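Local structure of branched-chain-amino-acid aminotransferase (Pseudomonas aeruginosa, 6NST) at the interface of chains A and B and the interface of chains A and C. The protein catalyses the reversible, pyridoxal 5'-phosphate-dependent transfer of the amino group of leucine, isoleucine or valine to 2-oxoglutarate, giving the branched-chain 2-oxo acid and glutamate. Sequence-based numbering; all coordinates share one arbitrary frame. Chains: chain A/B/C, Branched-chain-amino-acid aminotransferase.

Contact 1 joins chains A and B, contact 2 joins chains A and C, and the centres of their C-alpha atoms lie about 21 Å apart, so chain A meets two neighbours over a short distance. They share no residue. Contact 1 uses strand 140-145 and the end of helix 166-177 and is two-fold symmetric; contact 2 is built from loop residues and is not an exact two-fold. A:Glu189 to A:Tyr191 of contact 2 lie in the loop before strand 192-195. The deposited assembly holds six copies, and the two contacts may together help to hold such a hexamer, though the structure alone does not show the state in solution.

Contact 1: the interface of chains A and B. Residues chain A 143-144, 174, 177-178; chain B 143, 174, 177-178.
A:Arg143 and B:Arg143 reach toward each other tip to tip across a two-fold interface between two class-IV (fold-type IV) aminotransferase subunits, and each guanidinium ends at the C-terminus of the partner's helix 166-177. Their planes stand 78° apart, so the like-charged groups do not stack. Each chain is extended as far as CD and then bends at chi3 (67° in A:Arg143), and this, with the turn about the last bond, brings the guanidinium edge to the other helix. There A:Arg143 NH2 gives a hydrogen bond to the backbone carbonyl B:Glu174 O at 2.8 Å, while NH1 donates almost straight to the hydroxyl B:Ser177 OG at 3.1 Å, with both acceptors close to the guanidinium plane. Arginine suits the place because one flat edge can serve two acceptors, and a helix C-terminus, with its carbonyls and partial negative charge, should welcome a cation.

Serine completes the motif: B:Ser177 OG, held between the backbone N and the carbonyl carbon (chi1 63°), accepts from the arginine and passes its own hydrogen back to B:Glu174 O. That oxygen thus receives two donors, from opposite faces of its carbonyl plane. Next comes B:Gly178, whose CA lies 3.4 Å above one face of the A:Arg143 guanidinium, toward its rim; with no side chain, glycine is well suited to lie this close to the flat cation. The carboxylate of B:Glu174 makes no salt bridge with A:Arg143: OE2 stays 4.5 Å from NH2, though its charge may still favour the cation.

Exchanging the chains gives the twin bonds of B:Arg143 to A:Glu174 O and A:Ser177 OG. Between the two arginines, water 2 joins A:Arg143 NE to B:Arg143 NH2, water 1 joins A:Arg143 NH2 to B:Arg143 NE, and the waters, in mutual contact, may ease the approach of the like charges.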
ATOM      1  N   ARG A 143      -1.622  -2.048  24.482  1.00 23.87           N
ATOM      2  CA  ARG A 143      -2.137  -1.011  23.600  1.00 17.77           C
ATOM      3  C   ARG A 143      -1.592  -1.241  22.199  1.00 21.45           C
ATOM      4  O   ARG A 143      -0.401  -1.522  22.032  1.00 13.75           O
ATOM      5  CB  ARG A 143      -1.752   0.386  24.097  1.00 20.38           C
ATOM      6  CG  ARG A 143      -2.478   0.812  25.359  1.00 22.48           C
ATOM      7  CD  ARG A 143      -2.012   2.180  25.838  1.00 18.20           C
ATOM      8  NE  ARG A 143      -2.388   3.246  24.916  1.00 22.09           N
ATOM      9  CZ  ARG A 143      -3.582   3.830  24.898  1.00 21.37           C
ATOM     10  NH1 ARG A 143      -4.523   3.446  25.750  1.00 13.37           N
ATOM     11  NH2 ARG A 143      -3.839   4.793  24.023  1.00 18.52           N
ATOM     12  N   THR A 144      -2.462  -1.131  21.200  1.00 21.82           N
ATOM     13  CA  THR A 144      -2.021  -1.266  19.818  1.00 15.60           C
ATOM     14  C   THR A 144      -1.098  -0.108  19.455  1.00 16.66           C
ATOM     15  O   THR A 144      -1.423   1.059  19.697  1.00 17.21           O
ATOM     16  CB  THR A 144      -3.218  -1.307  18.872  1.00  8.01           C
ATOM     17  OG1 THR A 144      -4.087  -2.384  19.245  1.00 20.00           O
ATOM     18  CG2 THR A 144      -2.756  -1.511  17.439  1.00 19.89           C
ATOM     19  N   GLU A 174       5.839   3.860  23.657  1.00 17.40           N
ATOM     20  CA  GLU A 174       4.491   4.387  23.468  1.00 19.34           C
ATOM     21  C   GLU A 174       3.487   3.651  24.343  1.00 17.63           C
ATOM     22  O   GLU A 174       2.630   4.275  24.979  1.00 20.61           O
ATOM     23  CB  GLU A 174       4.079   4.289  21.999  1.00 13.45           C
ATOM     24  CG  GLU A 174       2.640   4.733  21.750  1.00 12.28           C
ATOM     25  CD  GLU A 174       2.189   4.527  20.317  1.00 19.28           C
ATOM     26  OE1 GLU A 174       2.605   3.525  19.697  1.00 27.71           O
ATOM     27  OE2 GLU A 174       1.419   5.370  19.813  1.00 26.95           O
ATOM     28  N   SER A 177       4.038   4.816  27.991  1.00 12.65           N
ATOM     29  CA  SER A 177       3.559   6.176  28.219  1.00 18.21           C
ATOM     30  C   SER A 177       2.041   6.273  28.148  1.00 16.99           C
ATOM     31  O   SER A 177       1.470   7.245  28.650  1.00 24.34           O
ATOM     32  CB  SER A 177       4.192   7.140  27.210  1.00 11.93           C
ATOM     33  OG  SER A 177       3.827   6.810  25.880  1.00 20.20           O
ATOM     34  N   GLY A 178       1.378   5.293  27.544  1.00 17.46           N
ATOM     35  CA  GLY A 178      -0.067   5.238  27.512  1.00 18.05           C
ATOM     36  C   GLY A 178      -0.702   4.456  28.636  1.00 18.47           C
ATOM     37  O   GLY A 178      -1.929   4.319  28.666  1.00 17.66           O
TER
ATOM     38  N   ARG B 143      -1.524  12.189  21.257  1.00  8.73           N
ATOM     39  CA  ARG B 143      -0.949  10.881  20.981  1.00 19.89           C
ATOM     40  C   ARG B 143      -1.359  10.459  19.581  1.00 16.03           C
ATOM     41  O   ARG B 143      -2.545  10.498  19.242  1.00 19.89           O
ATOM     42  CB  ARG B 143      -1.403   9.838  22.006  1.00 16.78           C
ATOM     43  CG  ARG B 143      -0.743   9.979  23.360  1.00  8.96           C
ATOM     44  CD  ARG B 143      -1.325   8.993  24.364  1.00  9.26           C
ATOM     45  NE  ARG B 143      -0.951   7.614  24.061  1.00 16.69           N
ATOM     46  CZ  ARG B 143       0.192   7.052  24.444  1.00 21.41           C
ATOM     47  NH1 ARG B 143       1.073   7.754  25.142  1.00 21.68           N
ATOM     48  NH2 ARG B 143       0.453   5.791  24.127  1.00 22.50           N
ATOM     49  N   GLU B 174      -9.068   6.417  22.230  1.00 10.03           N
ATOM     50  CA  GLU B 174      -7.747   5.828  22.424  1.00 18.69           C
ATOM     51  C   GLU B 174      -6.768   6.843  23.002  1.00 24.01           C
ATOM     52  O   GLU B 174      -6.011   6.528  23.928  1.00 17.40           O
ATOM     53  CB  GLU B 174      -7.213   5.274  21.104  1.00 17.69           C
ATOM     54  CG  GLU B 174      -5.788   4.748  21.197  1.00 18.92           C
ATOM     55  CD  GLU B 174      -5.164   4.490  19.840  1.00 26.82           C
ATOM     56  OE1 GLU B 174      -5.487   5.222  18.882  1.00 37.84           O
ATOM     57  OE2 GLU B 174      -4.350   3.550  19.733  1.00 38.26           O
ATOM     58  N   SER B 177      -7.754   7.537  26.763  1.00 16.24           N
ATOM     59  CA  SER B 177      -7.331   6.459  27.651  1.00 17.07           C
ATOM     60  C   SER B 177      -5.816   6.383  27.775  1.00 18.85           C
ATOM     61  O   SER B 177      -5.312   5.814  28.749  1.00 25.59           O
ATOM     62  CB  SER B 177      -7.884   5.119  27.162  1.00 12.51           C
ATOM     63  OG  SER B 177      -7.369   4.785  25.884  1.00 21.90           O
ATOM     64  N   GLY B 178      -5.083   6.941  26.818  1.00 12.45           N
ATOM     65  CA  GLY B 178      -3.639   7.006  26.859  1.00 10.39           C
ATOM     66  C   GLY B 178      -3.080   8.205  27.588  1.00 10.65           C
ATOM     67  O   GLY B 178      -1.862   8.412  27.571  1.00 18.17           O
TER
HETATM   68  O   HOH W   1      -2.148   6.333  22.268  1.00 14.45           O
HETATM   69  O   HOH W   2      -0.668   3.541  22.764  1.00 20.90           O

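Contact 2: the interface of chains A and C. Residues chain A 189-191, 240, 242; chain C 152, 157, 189, 214-215.
C:Val152 has CG1 anti to its carbonyl carbon (chi1 -65°) and CG2 between the backbone N and that carbon, and this spreads its two methyls over A:Tyr191, whose ring is turned across its own side-chain stem (chi2 90°). The contact is a loop-to-loop patch between class-IV aminotransferase subunits, apolar at its middle and ionic at one end. CG2 sits over the centre of the ring, 3.8 Å from the A:Tyr191 centroid, as a CH-pi contact, while CG1 leans toward the CE2 and phenol OH side. A branched valine suits a flat aromatic face, because one methyl can settle on the centre while the other packs toward the rim. CG1 also comes within 4.0 Å of the methyl A:Thr242 CG2, and CG2 lies against the backbone of A:Glu189 and A:Gly190.

On the opposite face of the tyrosine ring lies A:Arg240 NE, toward the rim, so the ring is sandwiched between its own chain's arginine and the partner's valine; tyrosine suits this place by offering a broad face to each. The A:Arg240 chain bends near its end, and its tip meets C:Glu189 end-on, the two terminal nitrogens of arginine matching the two carboxylate oxygens. NH1 donates nearly straight to C:Glu189 OE1 at 3.3 Å, on the syn side. NH2 forms the salt bridge to C:Glu189 OE2 at 2.9 Å, approaching from above the carboxylate plane, 47° out of it, so the fork is twisted. NH2 also makes a salt bridge to A:Glu189 OE2 at 3.0 Å. One cation is thereby shared by glutamates of both subunits, and it may offset their mutual repulsion; both glutamates are poorly ordered, so the details are less certain.

Beyond the valine, water 3 bridges two backbone carbonyls, 2.7 Å from A:Gly190 O and 3.0 Å from C:Val152 O, supplying the hydrogens that these two acceptors cannot offer each other.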
ATOM      1  N   GLU A 189      -0.154  -3.753   6.218  1.00 17.15           N
ATOM      2  CA  GLU A 189      -1.503  -3.944   5.704  1.00 14.80           C
ATOM      3  C   GLU A 189      -2.578  -3.727   6.761  1.00 18.12           C
ATOM      4  O   GLU A 189      -3.762  -3.661   6.413  1.00 17.50           O
ATOM      5  CB  GLU A 189      -1.647  -5.348   5.104  1.00 20.11           C
ATOM      6  CG  GLU A 189      -0.966  -5.513   3.751  1.00 38.69           C
ATOM      7  CD  GLU A 189      -0.235  -6.834   3.619  1.00 57.56           C
ATOM      8  OE1 GLU A 189       0.664  -7.103   4.445  1.00 60.06           O
ATOM      9  OE2 GLU A 189      -0.563  -7.607   2.694  1.00 65.27           O
ATOM     10  N   GLY A 190      -2.199  -3.607   8.034  1.00  9.98           N
ATOM     11  CA  GLY A 190      -3.144  -3.362   9.103  1.00 10.70           C
ATOM     12  C   GLY A 190      -3.489  -4.570   9.946  1.00 14.91           C
ATOM     13  O   GLY A 190      -4.251  -4.431  10.911  1.00 13.55           O
ATOM     14  N   TYR A 191      -2.958  -5.742   9.620  1.00  9.38           N
ATOM     15  CA  TYR A 191      -3.231  -6.960  10.366  1.00 17.40           C
ATOM     16  C   TYR A 191      -2.265  -7.099  11.539  1.00 18.31           C
ATOM     17  O   TYR A 191      -1.189  -6.497  11.566  1.00 11.16           O
ATOM     18  CB  TYR A 191      -3.138  -8.180   9.446  1.00 11.76           C
ATOM     19  CG  TYR A 191      -4.154  -8.149   8.328  1.00 18.56           C
ATOM     20  CD1 TYR A 191      -3.855  -7.552   7.111  1.00 14.58           C
ATOM     21  CD2 TYR A 191      -5.420  -8.696   8.497  1.00 16.27           C
ATOM     22  CE1 TYR A 191      -4.781  -7.508   6.090  1.00 16.77           C
ATOM     23  CE2 TYR A 191      -6.357  -8.660   7.476  1.00  8.84           C
ATOM     24  CZ  TYR A 191      -6.029  -8.064   6.277  1.00 15.97           C
ATOM     25  OH  TYR A 191      -6.946  -8.015   5.255  1.00 23.40           O
ATOM     26  N   ARG A 240      -4.471 -14.547   8.949  1.00 19.41           N
ATOM     27  CA  ARG A 240      -4.415 -13.111   9.180  1.00 21.35           C
ATOM     28  C   ARG A 240      -5.423 -12.729  10.254  1.00 18.32           C
ATOM     29  O   ARG A 240      -6.595 -13.111  10.186  1.00 32.26           O
ATOM     30  CB  ARG A 240      -4.692 -12.348   7.887  1.00 23.49           C
ATOM     31  CG  ARG A 240      -3.834 -12.793   6.718  1.00 32.98           C
ATOM     32  CD  ARG A 240      -4.252 -12.095   5.439  1.00 41.14           C
ATOM     33  NE  ARG A 240      -3.435 -10.918   5.164  1.00 42.95           N
ATOM     34  CZ  ARG A 240      -3.660 -10.076   4.161  1.00 37.93           C
ATOM     35  NH1 ARG A 240      -4.683 -10.278   3.343  1.00 31.91           N
ATOM     36  NH2 ARG A 240      -2.865  -9.032   3.980  1.00 27.63           N
ATOM     37  N   THR A 242      -7.094  -9.587  12.568  1.00  9.28           N
ATOM     38  CA  THR A 242      -7.304  -8.157  12.714  1.00 12.15           C
ATOM     39  C   THR A 242      -7.242  -7.768  14.189  1.00 11.98           C
ATOM     40  O   THR A 242      -7.314  -8.611  15.087  1.00 14.43           O
ATOM     41  CB  THR A 242      -8.643  -7.743  12.108  1.00 14.64           C
ATOM     42  OG1 THR A 242      -9.709  -8.335  12.861  1.00 21.77           O
ATOM     43  CG2 THR A 242      -8.733  -8.206  10.663  1.00 12.85           C
TER
ATOM     44  N   VAL C 152      -8.776  -2.906   7.168  1.00 14.98           N
ATOM     45  CA  VAL C 152      -8.875  -3.592   8.457  1.00 11.91           C
ATOM     46  C   VAL C 152      -8.360  -2.777   9.633  1.00 19.84           C
ATOM     47  O   VAL C 152      -8.629  -3.139  10.785  1.00 13.04           O
ATOM     48  CB  VAL C 152      -8.128  -4.942   8.428  1.00 16.68           C
ATOM     49  CG1 VAL C 152      -8.790  -5.896   7.445  1.00 11.74           C
ATOM     50  CG2 VAL C 152      -6.661  -4.732   8.083  1.00 11.84           C
ATOM     51  N   THR C 157     -13.575  -4.380  10.910  1.00 19.90           N
ATOM     52  CA  THR C 157     -14.259  -5.226   9.940  1.00 17.64           C
ATOM     53  C   THR C 157     -14.945  -6.426  10.580  1.00 15.73           C
ATOM     54  O   THR C 157     -15.856  -6.996   9.970  1.00 20.44           O
ATOM     55  CB  THR C 157     -13.279  -5.697   8.864  1.00 20.99           C
ATOM     56  OG1 THR C 157     -12.267  -6.520   9.455  1.00 23.86           O
ATOM     57  CG2 THR C 157     -12.621  -4.500   8.187  1.00 26.30           C
ATOM     58  N   GLU C 189      -5.863  -4.342  -1.075  1.00 20.64           N
ATOM     59  CA  GLU C 189      -4.830  -5.043  -1.824  1.00 15.67           C
ATOM     60  C   GLU C 189      -5.272  -5.422  -3.234  1.00 18.61           C
ATOM     61  O   GLU C 189      -4.442  -5.882  -4.024  1.00 19.52           O
ATOM     62  CB  GLU C 189      -4.397  -6.303  -1.065  1.00 23.60           C
ATOM     63  CG  GLU C 189      -4.003  -6.046   0.384  1.00 47.04           C
ATOM     64  CD  GLU C 189      -4.432  -7.167   1.317  1.00 67.54           C
ATOM     65  OE1 GLU C 189      -4.862  -8.232   0.822  1.00 69.64           O
ATOM     66  OE2 GLU C 189      -4.346  -6.979   2.549  1.00 72.58           O
ATOM     67  N   THR C 214     -10.209 -11.926   5.524  1.00 86.28           N
ATOM     68  CA  THR C 214      -9.309 -10.798   5.723  1.00 89.62           C
ATOM     69  C   THR C 214     -10.104  -9.558   6.114  1.00 88.43           C
ATOM     70  O   THR C 214     -10.311  -9.296   7.304  1.00 80.16           O
ATOM     71  CB  THR C 214      -8.491 -10.547   4.455  1.00 87.38           C
ATOM     72  N   ALA C 215     -10.548  -8.786   5.121  1.00 91.63           N
ATOM     73  CA  ALA C 215     -11.508  -7.712   5.331  1.00 92.00           C
ATOM     74  C   ALA C 215     -12.945  -8.210   5.255  1.00 91.25           C
ATOM     75  O   ALA C 215     -13.861  -7.416   5.013  1.00 84.16           O
ATOM     76  CB  ALA C 215     -11.280  -6.590   4.315  1.00 89.50           C
TER
HETATM   77  O   HOH W   3      -6.556  -4.757  12.296  1.00  4.15           O